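Local coordinates for protein 3'-5'-exonuclease (Saccharomyces cerevisiae, PDB 3E2V) that probably incises double-stranded DNA and degrades it from the 3' end, acting as a magnesium-dependent TatD-type nuclease, at residues Y40-E45 with D343-E348; I87-C92 with E182-I187; R216-F221 with L266-N271; I309-A314 with F328-F333. All blocks are in the same frame, centred on the assembly; numbering follows the deposited sequence.

Overall arrangement
Interactions 2 and 3 lie on one side of the barrel and touch each other, Leu185 of the first packing on Phe217 of the second. Interactions 1 and 4 lie together on the far side of the chain's centre, with nearest atoms about 5 Å apart. The chemistry follows depth. Interaction 2, buried near the magnesium site, is a two-bond clasp between one glutamine and a backbone. Interaction 3, partly buried between two outer helices, is almost wholly apolar. Interaction 4 joins two loops through a tyrosine hydroxyl and an arginine. Interaction 1, at the surface, rests on a lysine chain and one weak bond.

Interaction 1: Y40-E45 with D343-E348; sequences YVKLLE and DKLNAE
The outer helix 40-49, which follows the first strand of the TatD barrel, meets the loop between strands 334-336 and 351-353 here, with Lys42 reaching over to Leu345 and Ala347. The backbones stay well apart, the CA atoms of Lys42 and Leu345 being 8.9 Å from each other, so the lysine chain spans most of the gap. It runs extended as far as CE and then turns at its last torsion (chi4 -92°), which swings the ammonium toward the loop carbonyls. NZ gives a weak hydrogen bond to Ala347 O at 3.3 Å. Just before it in the chain, the methylene CE lies 3.5 Å from Leu345 O. The apolar part of the contact is small: CD of Lys42 passes CD2 of Leu345 at 4.0 Å, one chain slanting past the other. Glu348 brings an opposite charge to the neighbourhood, but its OE2 remains 5.6 Å from Lys42 NZ, too far for a salt bridge. Elsewhere on the helix, Leu43 packs on Phe26 and Pro359, while Tyr40 and Val41 touch helix 62-75. The contact buries about 130 Å² in all, at the surface and away from the metal site. Its chemistry is that of a long amphipathic lysine, with one methylene passing a leucine methyl and an amine near loop carbonyls, and the weak bond implies a light tie between helix and loop.

Interaction 2: I87-C92 with E182-I187; sequences IGVHPC and EEQLKI
Gln184 of helix 174-187 clasps the backbone of Val89, in the loop that leaves barrel strand 82-87. Along the helix, Glu182 comes first and faces elsewhere. Glu183 likewise turns from the loop, its OE2 held on the syn side by Lys186 NZ at 2.8 Å. Gln184 then points straight at the loop, its chain extended beyond CG and its amide turned about a right angle to that chain (chi3 92°). Its OE1 accepts from Val89 N at 2.8 Å, on a lone pair in the carbonyl plane. Its NE2 donates to Val89 O at 2.9 Å, a nearly straight bond (169°) lying close to the amide plane. NE2 also bonds Phe180 O, one turn earlier in the helix. Beside the clasp, the CB of Val89 sits 3.5 Å from Gln184 OE1. Further along, Lys186 has a second salt bridge, to Asp223. On the loop, Gly88 lies about 6 Å from the side chain of Glu161, a magnesium-binding residue of this protein that holds no ion in this model, and His90 accepts from Cys92 N through ND1. One side-chain amide thus satisfies both the N-H and the carbonyl of a buried loop residue, and the paired bonds fix the amide's rotation and probably help to set the course of the loop near Glu161.

Interaction 3: R216-F221 with L266-N271; sequences RFVVGF and LNLSPN
This is apolar packing between the C-terminal ends of two neighbouring outer helices of the barrel, with Val218 of helix 207-219 set against Leu268 and Ser269 at the end of helix 259-268. The strands that precede these helices, 199-204 and 250-252, are adjacent in the parallel sheet. Val218 points its branches into the gap and uses both of them. CG2 meets CD1 of Leu268 at 4.1 Å, the two side chains inclined to each other. CG1 lies 3.8 Å from the carbonyl O of Leu268, at ordinary van der Waals distance. Leu268 carries CG trans to its own N (chi1 170°), which sends CD1 to the valine although its CB does not face it. Ser269 adds its CB, 4.5 Å from Val218 CG2, while its hydroxyl is engaged at home: OG accepts from Asn271 N at 2.9 Å, an ST turn that shapes the chain where it leaves the helix. Helix 207-219 gives way to Gly220, whose positive phi turns the chain aside, and Phe221 then sets its ring edge over the centre of the Phe217 face, with CE2 3.4 Å above it. Phe244 also touches Val218, and Leu268 reaches Leu214 and Glu215. Only methyl, methylene and carbonyl groups meet across the pair, so the contact depends on shape and van der Waals fit, with little directional constraint.

Interaction 4: I309-A314 with F328-F333; sequences IKRTHA and FEYPAF
The hydroxyl of Tyr330 donates to Ile309 O at 3.0 Å, lying in the carbonyl plane with a C=O...donor angle of 157°. The ring reaches that carbonyl because Tyr330 holds CG anti to its backbone N (chi1 -179°), pointing it across the gap. Arg311 comes in at the ring's edge: its NH2 is 3.4 Å from Tyr330 CE2. The guanidinium and ring planes stand 76° apart, so the tyrosine presents an edge to a guanidinium face rather than stacking on it. Phe316 meets the same ring edge-to-face, and Gln364 of helix 362-373 also touches it. On one side the chain makes a type I turn from Lys310 to His313; on the other, a cis peptide joins Tyr330 to Pro331. The two loops flank helix 316-325, and the first follows the last barrel strand, 298-300, and the magnesium ligand Asp303. Loop 309-314 thus leaves the C-terminal end of the barrel strands, where TIM-barrel metal-dependent hydrolases carry their metal site, and Tyr330 ties it to the segment beyond that helix.

Interaction 1: Y40-E45 with D343-E348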
loop_
_atom_site.group_PDB
_atom_site.type_symbol
_atom_site.label_atom_id
_atom_site.label_comp_id
_atom_site.label_asym_id
_atom_site.label_seq_id
_atom_site.Cartn_x
_atom_site.Cartn_y
_atom_site.Cartn_z
ATOM N N TYR A 40 -19.031 -3.743 0.107
ATOM C CA TYR A 40 -17.691 -4.337 0.043
ATOM C C TYR A 40 -17.688 -5.861 0.013
ATOM O O TYR A 40 -16.771 -6.458 -0.526
ATOM C CB TYR A 40 -16.741 -3.757 1.100
ATOM C CG TYR A 40 -17.282 -3.779 2.512
ATOM C CD1 TYR A 40 -17.223 -4.939 3.286
ATOM C CD2 TYR A 40 -17.838 -2.641 3.077
ATOM C CE1 TYR A 40 -17.716 -4.963 4.587
ATOM C CE2 TYR A 40 -18.321 -2.650 4.382
ATOM C CZ TYR A 40 -18.265 -3.811 5.126
ATOM O OH TYR A 40 -18.755 -3.813 6.414
ATOM N N VAL A 41 -18.717 -6.511 0.544
ATOM C CA VAL A 41 -18.772 -7.972 0.428
ATOM C C VAL A 41 -18.981 -8.380 -1.044
ATOM O O VAL A 41 -18.250 -9.231 -1.554
ATOM C CB VAL A 41 -19.768 -8.631 1.431
ATOM C CG1 VAL A 41 -19.948 -10.101 1.119
ATOM C CG2 VAL A 41 -19.253 -8.466 2.855
ATOM N N LYS A 42 -19.907 -7.728 -1.746
ATOM C CA LYS A 42 -20.077 -7.973 -3.193
ATOM C C LYS A 42 -18.828 -7.599 -4.003
ATOM O O LYS A 42 -18.472 -8.280 -4.979
ATOM C CB LYS A 42 -21.312 -7.252 -3.750
ATOM C CG LYS A 42 -22.598 -7.978 -3.399
ATOM C CD LYS A 42 -23.802 -7.146 -3.778
ATOM C CE LYS A 42 -25.087 -7.736 -3.212
ATOM N NZ LYS A 42 -25.720 -8.663 -4.179
ATOM N N LEU A 43 -18.160 -6.534 -3.579
ATOM C CA LEU A 43 -16.891 -6.157 -4.152
ATOM C C LEU A 43 -15.888 -7.308 -4.057
ATOM O O LEU A 43 -15.160 -7.596 -5.018
ATOM C CB LEU A 43 -16.339 -4.932 -3.422
ATOM C CG LEU A 43 -14.980 -4.443 -3.894
ATOM C CD1 LEU A 43 -15.021 -2.970 -4.209
ATOM C CD2 LEU A 43 -13.900 -4.807 -2.892
ATOM N N LEU A 44 -15.834 -7.950 -2.896
ATOM C CA LEU A 44 -14.903 -9.056 -2.702
ATOM C C LEU A 44 -15.311 -10.267 -3.530
ATOM O O LEU A 44 -14.441 -10.969 -4.045
ATOM C CB LEU A 44 -14.753 -9.381 -1.210
ATOM C CG LEU A 44 -14.085 -8.263 -0.384
ATOM C CD1 LEU A 44 -14.299 -8.461 1.120
ATOM C CD2 LEU A 44 -12.584 -8.097 -0.698
ATOM N N GLU A 45 -16.611 -10.493 -3.669
ATOM C CA GLU A 45 -17.126 -11.542 -4.556
ATOM C C GLU A 45 -16.723 -11.303 -6.015
ATOM O O GLU A 45 -16.322 -12.244 -6.720
ATOM C CB GLU A 45 -18.650 -11.681 -4.393
ATOM C CG GLU A 45 -19.025 -12.182 -3.001
ATOM C CD GLU A 45 -20.520 -12.163 -2.685
ATOM O OE1 GLU A 45 -21.319 -11.620 -3.475
ATOM O OE2 GLU A 45 -20.880 -12.716 -1.621
ATOM N N ASP A 343 -30.401 0.357 -6.158
ATOM C CA ASP A 343 -31.510 -0.459 -6.652
ATOM C C ASP A 343 -31.042 -1.814 -7.185
ATOM O O ASP A 343 -31.834 -2.759 -7.267
ATOM C CB ASP A 343 -32.303 0.317 -7.716
ATOM C CG ASP A 343 -33.612 -0.365 -8.105
ATOM O OD1 ASP A 343 -34.196 -1.138 -7.308
ATOM O OD2 ASP A 343 -34.067 -0.116 -9.239
ATOM N N LYS A 344 -29.757 -1.917 -7.518
ATOM C CA LYS A 344 -29.199 -3.168 -8.031
ATOM C C LYS A 344 -28.789 -4.148 -6.919
ATOM O O LYS A 344 -28.485 -5.310 -7.191
ATOM C CB LYS A 344 -27.982 -2.894 -8.939
ATOM C CG LYS A 344 -28.203 -1.904 -10.083
ATOM C CD LYS A 344 -29.162 -2.464 -11.113
ATOM C CE LYS A 344 -29.188 -1.623 -12.376
ATOM N NZ LYS A 344 -29.941 -2.321 -13.461
ATOM N N LEU A 345 -28.759 -3.686 -5.671
ATOM C CA LEU A 345 -28.148 -4.471 -4.587
ATOM C C LEU A 345 -28.928 -5.660 -4.007
ATOM O O LEU A 345 -28.367 -6.462 -3.249
ATOM C CB LEU A 345 -27.672 -3.553 -3.465
ATOM C CG LEU A 345 -26.483 -2.666 -3.805
ATOM C CD1 LEU A 345 -26.176 -1.796 -2.602
ATOM C CD2 LEU A 345 -25.239 -3.486 -4.225
ATOM N N ASN A 346 -30.201 -5.776 -4.345
ATOM C CA ASN A 346 -30.967 -6.954 -3.952
ATOM C C ASN A 346 -30.800 -8.092 -4.970
ATOM O O ASN A 346 -30.919 -9.270 -4.623
ATOM C CB ASN A 346 -32.440 -6.589 -3.771
ATOM C CG ASN A 346 -32.953 -5.643 -4.864
ATOM O OD1 ASN A 346 -32.364 -5.535 -5.946
ATOM N ND2 ASN A 346 -34.048 -4.939 -4.570
ATOM N N ALA A 347 -30.501 -7.728 -6.216
ATOM C CA ALA A 347 -30.324 -8.694 -7.305
ATOM C C ALA A 347 -29.067 -9.522 -7.118
ATOM O O ALA A 347 -28.141 -9.117 -6.413
ATOM C CB ALA A 347 -30.290 -7.986 -8.637
ATOM N N GLU A 348 -29.040 -10.691 -7.750
ATOM C CA GLU A 348 -27.895 -11.579 -7.616
ATOM C C GLU A 348 -26.719 -11.151 -8.497
ATOM O O GLU A 348 -25.568 -11.385 -8.126
ATOM C CB GLU A 348 -28.290 -13.028 -7.900
ATOM C CG GLU A 348 -29.123 -13.669 -6.794
ATOM C CD GLU A 348 -28.399 -13.691 -5.451
ATOM O OE1 GLU A 348 -27.262 -14.213 -5.385
ATOM O OE2 GLU A 348 -28.969 -13.188 -4.459
#

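Interaction 2: I87-C92 with E182-I187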
loop_
_atom_site.group_PDB
_atom_site.type_symbol
_atom_site.label_atom_id
_atom_site.label_comp_id
_atom_site.label_asym_id
_atom_site.label_seq_id
_atom_site.Cartn_x
_atom_site.Cartn_y
_atom_site.Cartn_z
ATOM N N ILE A 87 -0.279 -1.925 9.450
ATOM C CA ILE A 87 -0.388 -0.951 10.548
ATOM C C ILE A 87 0.754 0.039 10.419
ATOM O O ILE A 87 1.913 -0.350 10.308
ATOM C CB ILE A 87 -0.288 -1.618 11.928
ATOM C CG1 ILE A 87 -1.416 -2.643 12.118
ATOM C CG2 ILE A 87 -0.300 -0.541 13.040
ATOM C CD1 ILE A 87 -1.302 -3.446 13.423
ATOM N N GLY A 88 0.417 1.316 10.440
ATOM C CA GLY A 88 1.429 2.367 10.293
ATOM C C GLY A 88 0.798 3.721 10.105
ATOM O O GLY A 88 -0.413 3.825 9.963
ATOM N N VAL A 89 1.628 4.761 10.131
ATOM C CA VAL A 89 1.151 6.139 9.921
ATOM C C VAL A 89 1.840 6.753 8.710
ATOM O O VAL A 89 3.062 6.868 8.676
ATOM C CB VAL A 89 1.363 7.036 11.166
ATOM C CG1 VAL A 89 0.751 8.413 10.961
ATOM C CG2 VAL A 89 0.744 6.377 12.381
ATOM N N HIS A 90 1.034 7.104 7.718
ATOM C CA HIS A 90 1.455 7.610 6.411
ATOM C C HIS A 90 1.902 9.063 6.577
ATOM O O HIS A 90 1.461 9.740 7.502
ATOM C CB HIS A 90 0.191 7.481 5.548
ATOM C CG HIS A 90 0.293 7.922 4.128
ATOM N ND1 HIS A 90 0.416 9.239 3.751
ATOM C CD2 HIS A 90 0.122 7.222 2.983
ATOM C CE1 HIS A 90 0.383 9.328 2.433
ATOM N NE2 HIS A 90 0.185 8.119 1.943
ATOM N N PRO A 91 2.794 9.541 5.696
ATOM C CA PRO A 91 3.203 10.943 5.780
ATOM C C PRO A 91 2.025 11.949 5.799
ATOM O O PRO A 91 2.188 13.027 6.399
ATOM C CB PRO A 91 4.116 11.122 4.549
ATOM C CG PRO A 91 3.822 9.919 3.671
ATOM C CD PRO A 91 3.518 8.819 4.632
ATOM N N CYS A 92 0.864 11.601 5.220
ATOM C CA CYS A 92 -0.384 12.413 5.290
ATOM C C CYS A 92 -0.720 12.791 6.709
ATOM O O CYS A 92 -1.363 13.809 6.971
ATOM C CB CYS A 92 -1.629 11.620 4.795
ATOM S SG CYS A 92 -2.048 10.065 5.752
ATOM N N GLU A 182 11.262 7.973 10.187
ATOM C CA GLU A 182 12.397 7.337 10.831
ATOM C C GLU A 182 12.049 6.696 12.174
ATOM O O GLU A 182 12.489 5.581 12.443
ATOM C CB GLU A 182 13.560 8.318 10.985
ATOM C CG GLU A 182 14.768 7.683 11.673
ATOM C CD GLU A 182 16.024 8.510 11.533
ATOM O OE1 GLU A 182 16.117 9.333 10.598
ATOM O OE2 GLU A 182 16.925 8.322 12.374
ATOM N N GLU A 183 11.241 7.359 13.001
ATOM C CA GLU A 183 10.867 6.758 14.286
ATOM C C GLU A 183 10.045 5.474 14.095
ATOM O O GLU A 183 10.204 4.504 14.845
ATOM C CB GLU A 183 10.119 7.750 15.201
ATOM C CG GLU A 183 10.992 8.924 15.657
ATOM C CD GLU A 183 12.272 8.473 16.388
ATOM O OE1 GLU A 183 12.181 7.672 17.358
ATOM O OE2 GLU A 183 13.375 8.924 15.989
ATOM N N GLN A 184 9.179 5.463 13.082
ATOM C CA GLN A 184 8.451 4.231 12.767
ATOM C C GLN A 184 9.353 3.131 12.235
ATOM O O GLN A 184 9.147 1.956 12.533
ATOM C CB GLN A 184 7.287 4.526 11.811
ATOM C CG GLN A 184 6.155 5.302 12.509
ATOM C CD GLN A 184 5.003 5.569 11.568
ATOM O OE1 GLN A 184 4.061 4.778 11.503
ATOM N NE2 GLN A 184 5.097 6.653 10.787
ATOM N N LEU A 185 10.368 3.500 11.453
ATOM C CA LEU A 185 11.346 2.503 11.057
ATOM C C LEU A 185 12.038 1.915 12.283
ATOM O O LEU A 185 12.276 0.718 12.344
ATOM C CB LEU A 185 12.364 3.078 10.070
ATOM C CG LEU A 185 11.810 3.390 8.678
ATOM C CD1 LEU A 185 12.863 4.146 7.902
ATOM C CD2 LEU A 185 11.370 2.110 7.936
ATOM N N LYS A 186 12.344 2.760 13.259
ATOM C CA LYS A 186 12.984 2.251 14.473
ATOM C C LYS A 186 12.068 1.271 15.205
ATOM O O LYS A 186 12.482 0.186 15.606
ATOM C CB LYS A 186 13.364 3.396 15.400
ATOM C CG LYS A 186 14.533 4.248 14.923
ATOM C CD LYS A 186 14.727 5.421 15.882
ATOM C CE LYS A 186 15.820 6.366 15.404
ATOM N NZ LYS A 186 15.860 7.597 16.282
ATOM N N ILE A 187 10.815 1.657 15.367
ATOM C CA ILE A 187 9.835 0.787 16.023
ATOM C C ILE A 187 9.746 -0.561 15.330
ATOM O O ILE A 187 9.670 -1.596 15.986
ATOM C CB ILE A 187 8.438 1.467 16.093
ATOM C CG1 ILE A 187 8.410 2.473 17.242
ATOM C CG2 ILE A 187 7.309 0.428 16.210
ATOM C CD1 ILE A 187 7.180 3.352 17.193
#

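Interaction 3: R216-F221 with L266-N271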
loop_
_atom_site.group_PDB
_atom_site.type_symbol
_atom_site.label_atom_id
_atom_site.label_comp_id
_atom_site.label_asym_id
_atom_site.label_seq_id
_atom_site.Cartn_x
_atom_site.Cartn_y
_atom_site.Cartn_z
ATOM N N ARG A 216 20.489 4.247 5.874
ATOM C CA ARG A 216 21.031 4.128 7.234
ATOM C C ARG A 216 20.576 2.845 7.929
ATOM O O ARG A 216 21.335 2.236 8.684
ATOM C CB ARG A 216 20.700 5.353 8.085
ATOM C CG ARG A 216 21.456 6.578 7.623
ATOM C CD ARG A 216 21.494 7.657 8.698
ATOM N NE ARG A 216 20.172 7.958 9.234
ATOM C CZ ARG A 216 19.331 8.858 8.720
ATOM N NH1 ARG A 216 19.666 9.589 7.658
ATOM N NH2 ARG A 216 18.151 9.035 9.277
ATOM N N PHE A 217 19.335 2.422 7.669
ATOM C CA PHE A 217 18.838 1.168 8.214
ATOM C C PHE A 217 19.353 -0.060 7.442
ATOM O O PHE A 217 19.501 -1.132 8.015
ATOM C CB PHE A 217 17.308 1.177 8.191
ATOM C CG PHE A 217 16.685 2.083 9.226
ATOM C CD1 PHE A 217 16.279 1.574 10.470
ATOM C CD2 PHE A 217 16.525 3.448 8.979
ATOM C CE1 PHE A 217 15.712 2.419 11.436
ATOM C CE2 PHE A 217 15.937 4.289 9.937
ATOM C CZ PHE A 217 15.545 3.777 11.166
ATOM N N VAL A 218 19.598 0.094 6.140
ATOM C CA VAL A 218 20.144 -1.009 5.343
ATOM C C VAL A 218 21.568 -1.355 5.806
ATOM O O VAL A 218 21.899 -2.541 5.985
ATOM C CB VAL A 218 20.112 -0.673 3.816
ATOM C CG1 VAL A 218 20.987 -1.658 3.016
ATOM C CG2 VAL A 218 18.667 -0.688 3.301
ATOM N N VAL A 219 22.384 -0.320 6.035
ATOM C CA VAL A 219 23.780 -0.502 6.488
ATOM C C VAL A 219 23.869 -0.689 7.990
ATOM O O VAL A 219 24.696 -1.472 8.464
ATOM C CB VAL A 219 24.669 0.669 6.048
ATOM C CG1 VAL A 219 26.100 0.503 6.609
ATOM C CG2 VAL A 219 24.676 0.735 4.523
ATOM N N GLY A 220 22.999 -0.001 8.726
ATOM C CA GLY A 220 23.002 -0.008 10.194
ATOM C C GLY A 220 23.494 1.311 10.772
ATOM O O GLY A 220 24.399 1.940 10.223
ATOM N N PHE A 221 22.861 1.754 11.854
ATOM C CA PHE A 221 23.337 2.945 12.577
ATOM C C PHE A 221 22.953 2.848 14.037
ATOM O O PHE A 221 22.047 2.106 14.403
ATOM C CB PHE A 221 22.774 4.239 11.975
ATOM C CG PHE A 221 21.319 4.456 12.278
ATOM C CD1 PHE A 221 20.913 5.326 13.282
ATOM C CD2 PHE A 221 20.356 3.757 11.560
ATOM C CE1 PHE A 221 19.548 5.504 13.551
ATOM C CE2 PHE A 221 19.011 3.919 11.823
ATOM C CZ PHE A 221 18.601 4.797 12.806
ATOM N N LEU A 266 16.287 0.360 -6.736
ATOM C CA LEU A 266 16.750 -1.016 -6.952
ATOM C C LEU A 266 18.130 -1.250 -6.376
ATOM O O LEU A 266 18.423 -2.354 -5.900
ATOM C CB LEU A 266 16.725 -1.395 -8.439
ATOM C CG LEU A 266 15.344 -1.432 -9.090
ATOM C CD1 LEU A 266 15.487 -1.594 -10.601
ATOM C CD2 LEU A 266 14.455 -2.548 -8.528
ATOM N N ASN A 267 18.961 -0.213 -6.403
ATOM C CA ASN A 267 20.339 -0.309 -5.927
ATOM C C ASN A 267 20.455 -0.171 -4.409
ATOM O O ASN A 267 21.478 -0.541 -3.822
ATOM C CB ASN A 267 21.212 0.710 -6.672
ATOM C CG ASN A 267 21.477 0.304 -8.118
ATOM O OD1 ASN A 267 21.634 -0.879 -8.431
ATOM N ND2 ASN A 267 21.512 1.285 -9.008
ATOM N N LEU A 268 19.416 0.359 -3.773
ATOM C CA LEU A 268 19.400 0.502 -2.319
ATOM C C LEU A 268 19.555 -0.859 -1.620
ATOM O O LEU A 268 20.300 -0.972 -0.641
ATOM C CB LEU A 268 18.108 1.216 -1.886
ATOM C CG LEU A 268 17.719 1.300 -0.411
ATOM C CD1 LEU A 268 18.738 2.149 0.357
ATOM C CD2 LEU A 268 16.342 1.925 -0.311
ATOM N N SER A 269 18.871 -1.880 -2.143
ATOM C CA SER A 269 18.865 -3.220 -1.549
ATOM C C SER A 269 18.283 -4.221 -2.534
ATOM O O SER A 269 17.335 -3.897 -3.238
ATOM C CB SER A 269 17.988 -3.233 -0.298
ATOM O OG SER A 269 17.704 -4.558 0.121
ATOM N N PRO A 270 18.824 -5.446 -2.574
ATOM C CA PRO A 270 18.227 -6.500 -3.391
ATOM C C PRO A 270 16.823 -6.853 -2.915
ATOM O O PRO A 270 16.075 -7.513 -3.633
ATOM C CB PRO A 270 19.184 -7.689 -3.188
ATOM C CG PRO A 270 19.880 -7.400 -1.930
ATOM C CD PRO A 270 20.047 -5.917 -1.903
ATOM N N ASN A 271 16.477 -6.395 -1.710
ATOM C CA ASN A 271 15.172 -6.699 -1.105
ATOM C C ASN A 271 14.124 -5.607 -1.315
ATOM O O ASN A 271 13.047 -5.677 -0.730
ATOM C CB ASN A 271 15.354 -7.010 0.383
ATOM C CG ASN A 271 15.956 -8.394 0.625
ATOM O OD1 ASN A 271 15.801 -9.296 -0.194
ATOM N ND2 ASN A 271 16.636 -8.558 1.757
#

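Interaction 4: I309-A314 with F328-F333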
loop_
_atom_site.group_PDB
_atom_site.type_symbol
_atom_site.label_atom_id
_atom_site.label_comp_id
_atom_site.label_asym_id
_atom_site.label_seq_id
_atom_site.Cartn_x
_atom_site.Cartn_y
_atom_site.Cartn_z
ATOM N N ILE A 309 -7.565 2.309 -14.747
ATOM C CA ILE A 309 -6.948 2.378 -16.075
ATOM C C ILE A 309 -7.982 2.956 -17.047
ATOM O O ILE A 309 -9.044 2.360 -17.259
ATOM C CB ILE A 309 -6.440 1.006 -16.515
ATOM C CG1 ILE A 309 -5.222 0.609 -15.658
ATOM C CG2 ILE A 309 -6.050 1.009 -17.986
ATOM C CD1 ILE A 309 -4.894 -0.871 -15.697
ATOM N N LYS A 310 -7.662 4.135 -17.584
ATOM C CA LYS A 310 -8.608 4.910 -18.393
ATOM C C LYS A 310 -8.194 4.932 -19.857
ATOM O O LYS A 310 -7.035 4.683 -20.201
ATOM C CB LYS A 310 -8.701 6.350 -17.883
ATOM C CG LYS A 310 -9.290 6.493 -16.490
ATOM C CD LYS A 310 -9.226 7.947 -16.056
ATOM C CE LYS A 310 -10.057 8.196 -14.815
ATOM N NZ LYS A 310 -9.840 9.616 -14.386
ATOM N N ARG A 311 -9.161 5.251 -20.715
ATOM C CA ARG A 311 -8.931 5.304 -22.150
ATOM C C ARG A 311 -7.904 6.352 -22.562
ATOM O O ARG A 311 -7.258 6.219 -23.595
ATOM C CB ARG A 311 -10.261 5.525 -22.897
ATOM C CG ARG A 311 -11.119 4.273 -22.911
ATOM C CD ARG A 311 -12.528 4.520 -23.452
ATOM N NE ARG A 311 -13.312 3.284 -23.468
ATOM C CZ ARG A 311 -14.065 2.887 -22.448
ATOM N NH1 ARG A 311 -14.129 3.641 -21.356
ATOM N NH2 ARG A 311 -14.759 1.760 -22.511
ATOM N N THR A 312 -7.741 7.378 -21.728
ATOM C CA THR A 312 -6.773 8.442 -21.947
ATOM C C THR A 312 -5.370 8.116 -21.413
ATOM O O THR A 312 -4.483 8.991 -21.403
ATOM C CB THR A 312 -7.253 9.741 -21.287
ATOM O OG1 THR A 312 -7.580 9.493 -19.907
ATOM C CG2 THR A 312 -8.494 10.288 -22.012
ATOM N N HIS A 313 -5.171 6.882 -20.944
ATOM C CA HIS A 313 -3.859 6.425 -20.452
ATOM C C HIS A 313 -3.130 5.600 -21.507
ATOM O O HIS A 313 -3.775 4.879 -22.286
ATOM C CB HIS A 313 -4.035 5.576 -19.180
ATOM C CG HIS A 313 -4.592 6.335 -18.016
ATOM N ND1 HIS A 313 -5.130 5.713 -16.907
ATOM C CD2 HIS A 313 -4.691 7.669 -17.786
ATOM C CE1 HIS A 313 -5.525 6.630 -16.041
ATOM N NE2 HIS A 313 -5.283 7.826 -16.554
ATOM N N ALA A 314 -1.798 5.653 -21.500
ATOM C CA ALA A 314 -1.007 4.882 -22.472
ATOM C C ALA A 314 -1.218 3.373 -22.319
ATOM O O ALA A 314 -1.035 2.608 -23.268
ATOM C CB ALA A 314 0.445 5.214 -22.358
ATOM N N PHE A 328 -11.633 -10.508 -23.912
ATOM C CA PHE A 328 -11.576 -9.834 -22.608
ATOM C C PHE A 328 -12.768 -8.908 -22.372
ATOM O O PHE A 328 -13.120 -8.096 -23.234
ATOM C CB PHE A 328 -10.259 -9.059 -22.443
ATOM C CG PHE A 328 -10.068 -8.474 -21.065
ATOM C CD1 PHE A 328 -9.795 -9.304 -19.980
ATOM C CD2 PHE A 328 -10.176 -7.103 -20.859
ATOM C CE1 PHE A 328 -9.632 -8.773 -18.694
ATOM C CE2 PHE A 328 -10.010 -6.560 -19.574
ATOM C CZ PHE A 328 -9.734 -7.405 -18.498
ATOM N N GLU A 329 -13.369 -9.028 -21.189
ATOM C CA GLU A 329 -14.503 -8.195 -20.802
ATOM C C GLU A 329 -14.056 -6.944 -20.044
ATOM O O GLU A 329 -13.466 -7.044 -18.957
ATOM C CB GLU A 329 -15.492 -9.012 -19.962
ATOM N N TYR A 330 -14.320 -5.781 -20.641
ATOM C CA TYR A 330 -14.065 -4.467 -20.049
ATOM C C TYR A 330 -15.358 -3.640 -20.126
ATOM O O TYR A 330 -15.912 -3.459 -21.216
ATOM C CB TYR A 330 -12.929 -3.753 -20.797
ATOM C CG TYR A 330 -12.539 -2.386 -20.267
ATOM C CD1 TYR A 330 -11.553 -2.248 -19.294
ATOM C CD2 TYR A 330 -13.132 -1.219 -20.765
ATOM C CE1 TYR A 330 -11.173 -0.988 -18.816
ATOM C CE2 TYR A 330 -12.766 0.048 -20.282
ATOM C CZ TYR A 330 -11.783 0.155 -19.309
ATOM O OH TYR A 330 -11.403 1.397 -18.839
ATOM N N PRO A 331 -15.874 -3.163 -18.976
ATOM C CA PRO A 331 -15.430 -3.494 -17.623
ATOM C C PRO A 331 -15.775 -4.941 -17.264
ATOM O O PRO A 331 -16.496 -5.612 -18.005
ATOM C CB PRO A 331 -16.225 -2.523 -16.751
ATOM C CG PRO A 331 -17.468 -2.241 -17.547
ATOM C CD PRO A 331 -17.005 -2.215 -18.968
ATOM N N ALA A 332 -15.278 -5.426 -16.126
ATOM C CA ALA A 332 -15.432 -6.843 -15.772
ATOM C C ALA A 332 -16.877 -7.233 -15.426
ATOM O O ALA A 332 -17.259 -8.408 -15.502
ATOM C CB ALA A 332 -14.498 -7.202 -14.624
ATOM N N PHE A 333 -17.643 -6.232 -15.006
ATOM C CA PHE A 333 -19.048 -6.358 -14.603
ATOM C C PHE A 333 -19.695 -5.058 -15.054
ATOM O O PHE A 333 -18.995 -4.078 -15.293
ATOM C CB PHE A 333 -19.155 -6.473 -13.074
ATOM C CG PHE A 333 -18.513 -7.713 -12.515
ATOM C CD1 PHE A 333 -19.246 -8.880 -12.376
ATOM C CD2 PHE A 333 -17.166 -7.721 -12.157
ATOM C CE1 PHE A 333 -18.659 -10.037 -11.883
ATOM C CE2 PHE A 333 -16.566 -8.876 -11.657
ATOM C CZ PHE A 333 -17.310 -10.036 -11.530
#